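Side-chain contact in uncharacterized protein (PDB 3B4Q), which is of unknown function but contains a small, all-helical domain assigned to the C-terminal family of resuscitation-promoting factor Rpf1: residues A[68-73]-A[78-83]. Numbering follows the deposited sequence.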
loop_
_atom_site.group_PDB
_atom_site.type_symbol
_atom_site.label_atom_id
_atom_site.label_comp_id
_atom_site.label_asym_id
_atom_site.label_seq_id
_atom_site.Cartn_x
_atom_site.Cartn_y
_atom_site.Cartn_z
ATOM N N ALA A 68 9.614 9.172 -2.053
ATOM C CA ALA A 68 9.568 9.582 -3.457
ATOM C C ALA A 68 8.637 8.685 -4.242
ATOM O O ALA A 68 7.826 9.164 -5.036
ATOM C CB ALA A 68 10.945 9.556 -4.069
ATOM N N PHE A 69 8.741 7.377 -3.997
ATOM C CA PHE A 69 7.823 6.452 -4.686
ATOM C C PHE A 69 6.331 6.614 -4.291
ATOM O O PHE A 69 5.421 6.373 -5.086
ATOM C CB PHE A 69 8.295 5.030 -4.552
ATOM C CG PHE A 69 9.462 4.691 -5.461
ATOM C CD1 PHE A 69 9.455 5.069 -6.813
ATOM C CD2 PHE A 69 10.562 3.987 -4.974
ATOM C CE1 PHE A 69 10.534 4.739 -7.678
ATOM C CE2 PHE A 69 11.629 3.660 -5.813
ATOM C CZ PHE A 69 11.620 4.048 -7.168
ATOM N N TYR A 70 6.091 7.040 -3.059
ATOM C CA TYR A 70 4.745 7.418 -2.647
ATOM C C TYR A 70 4.269 8.598 -3.492
ATOM O O TYR A 70 3.196 8.558 -4.076
ATOM C CB TYR A 70 4.750 7.759 -1.154
ATOM C CG TYR A 70 3.461 8.337 -0.612
ATOM C CD1 TYR A 70 2.286 7.583 -0.564
ATOM C CD2 TYR A 70 3.434 9.632 -0.090
ATOM C CE1 TYR A 70 1.108 8.137 -0.048
ATOM C CE2 TYR A 70 2.287 10.165 0.449
ATOM C CZ TYR A 70 1.125 9.429 0.464
ATOM O OH TYR A 70 -0.044 9.954 0.993
ATOM N N GLN A 71 5.085 9.647 -3.567
ATOM C CA GLN A 71 4.643 10.847 -4.305
ATOM C C GLN A 71 4.510 10.570 -5.806
ATOM O O GLN A 71 3.686 11.185 -6.502
ATOM C CB GLN A 71 5.566 12.039 -4.047
ATOM C CG GLN A 71 5.603 12.441 -2.568
ATOM C CD GLN A 71 4.285 13.014 -2.010
ATOM O OE1 GLN A 71 3.325 13.280 -2.750
ATOM N NE2 GLN A 71 4.246 13.213 -0.689
ATOM N N ALA A 72 5.311 9.637 -6.299
ATOM C CA ALA A 72 5.241 9.302 -7.713
ATOM C C ALA A 72 4.088 8.367 -8.057
ATOM O O ALA A 72 3.842 8.109 -9.222
ATOM C CB ALA A 72 6.563 8.733 -8.194
ATOM N N ASN A 73 3.419 7.786 -7.049
ATOM C CA ASN A 73 2.386 6.799 -7.286
ATOM C C ASN A 73 1.176 6.955 -6.376
ATOM O O ASN A 73 0.626 5.954 -5.882
ATOM C CB ASN A 73 3.000 5.403 -7.071
ATOM C CG ASN A 73 4.040 5.069 -8.105
ATOM O OD1 ASN A 73 3.715 4.677 -9.245
ATOM N ND2 ASN A 73 5.293 5.217 -7.725
ATOM N N ASN A 78 -0.846 -0.528 -7.888
ATOM C CA ASN A 78 0.114 -1.520 -8.399
ATOM C C ASN A 78 1.480 -0.861 -8.570
ATOM O O ASN A 78 2.498 -1.443 -8.194
ATOM C CB ASN A 78 -0.365 -2.083 -9.753
ATOM C CG ASN A 78 0.581 -3.111 -10.286
ATOM O OD1 ASN A 78 1.402 -2.828 -11.181
ATOM N ND2 ASN A 78 0.568 -4.271 -9.686
ATOM N N GLY A 79 1.505 0.373 -9.092
ATOM C CA GLY A 79 2.786 1.049 -9.304
ATOM C C GLY A 79 3.494 1.313 -7.988
ATOM O O GLY A 79 4.724 1.125 -7.863
ATOM N N PHE A 80 2.722 1.738 -6.986
ATOM C CA PHE A 80 3.312 2.043 -5.673
ATOM C C PHE A 80 3.884 0.789 -5.021
ATOM O O PHE A 80 5.008 0.792 -4.504
ATOM C CB PHE A 80 2.233 2.648 -4.770
ATOM C CG PHE A 80 2.685 2.856 -3.342
ATOM C CD1 PHE A 80 3.563 3.877 -3.013
ATOM C CD2 PHE A 80 2.248 1.986 -2.323
ATOM C CE1 PHE A 80 4.000 4.066 -1.700
ATOM C CE2 PHE A 80 2.685 2.177 -1.007
ATOM C CZ PHE A 80 3.566 3.235 -0.701
ATOM N N TYR A 81 3.111 -0.276 -5.051
ATOM C CA TYR A 81 3.544 -1.522 -4.428
ATOM C C TYR A 81 4.772 -2.072 -5.149
ATOM O O TYR A 81 5.759 -2.449 -4.500
ATOM C CB TYR A 81 2.423 -2.535 -4.461
ATOM C CG TYR A 81 2.832 -3.869 -3.859
ATOM C CD1 TYR A 81 3.158 -3.978 -2.484
ATOM C CD2 TYR A 81 2.941 -5.011 -4.653
ATOM C CE1 TYR A 81 3.576 -5.209 -1.936
ATOM C CE2 TYR A 81 3.349 -6.233 -4.123
ATOM C CZ TYR A 81 3.642 -6.341 -2.757
ATOM O OH TYR A 81 4.059 -7.577 -2.215
HETATM N N MSE A 82 4.743 -2.079 -6.474
HETATM C CA MSE A 82 5.878 -2.636 -7.216
HETATM C C MSE A 82 7.153 -1.802 -6.977
HETATM O O MSE A 82 8.257 -2.365 -6.776
HETATM C CB MSE A 82 5.550 -2.829 -8.711
HETATM C CG MSE A 82 4.439 -3.870 -8.949
HETATM SE SE MSE A 82 4.857 -5.659 -8.220
HETATM C CE MSE A 82 6.189 -6.209 -9.527
ATOM N N ALA A 83 6.995 -0.486 -6.931
ATOM C CA ALA A 83 8.140 0.383 -6.732
ATOM C C ALA A 83 8.768 0.139 -5.348
ATOM O O ALA A 83 10.021 0.199 -5.170
ATOM C CB ALA A 83 7.681 1.814 -6.847
#
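Phe80 turns its CG opposite the backbone N (chi1 173°), which carries the ring edge to Tyr70 on helix 64-72, while Phe69, whose CG lies anti to its carbonyl carbon, sets a ring face over Ala83. That methyl makes a CH-pi contact, CB of Ala83 lying 3.9 Å from the centroid of the Phe69 ring; so small a residue lets the broad ring settle over the neighbouring helix. Phe80 works by its edge instead: CE1 comes 3.6 Å from CA of Tyr70 and 3.8 Å from its CB. Phe80 and the Tyr70 ring also reach helix 39-56, where the Tyr70 hydroxyl hydrogen-bonds to OD1 of Asp45. Asn73 stands between the two segments. Its ND2 donates to Phe69 O (2.9 Å, 164°) on a carbonyl lone pair, which holds the amide in place as CB of Asn73 packs 3.7 Å from CB of Phe80. Gly79, having no CB, lets OD1 of Asn73 come within 3.7 Å of its CA. The two segments, antiparallel at 163°, form a helical hairpin joined across by apolar and CH-pi contacts, while the hydrogen bond from Asn73 to Phe69 lies within one segment and orients the amide that packs against Gly79 and Phe80.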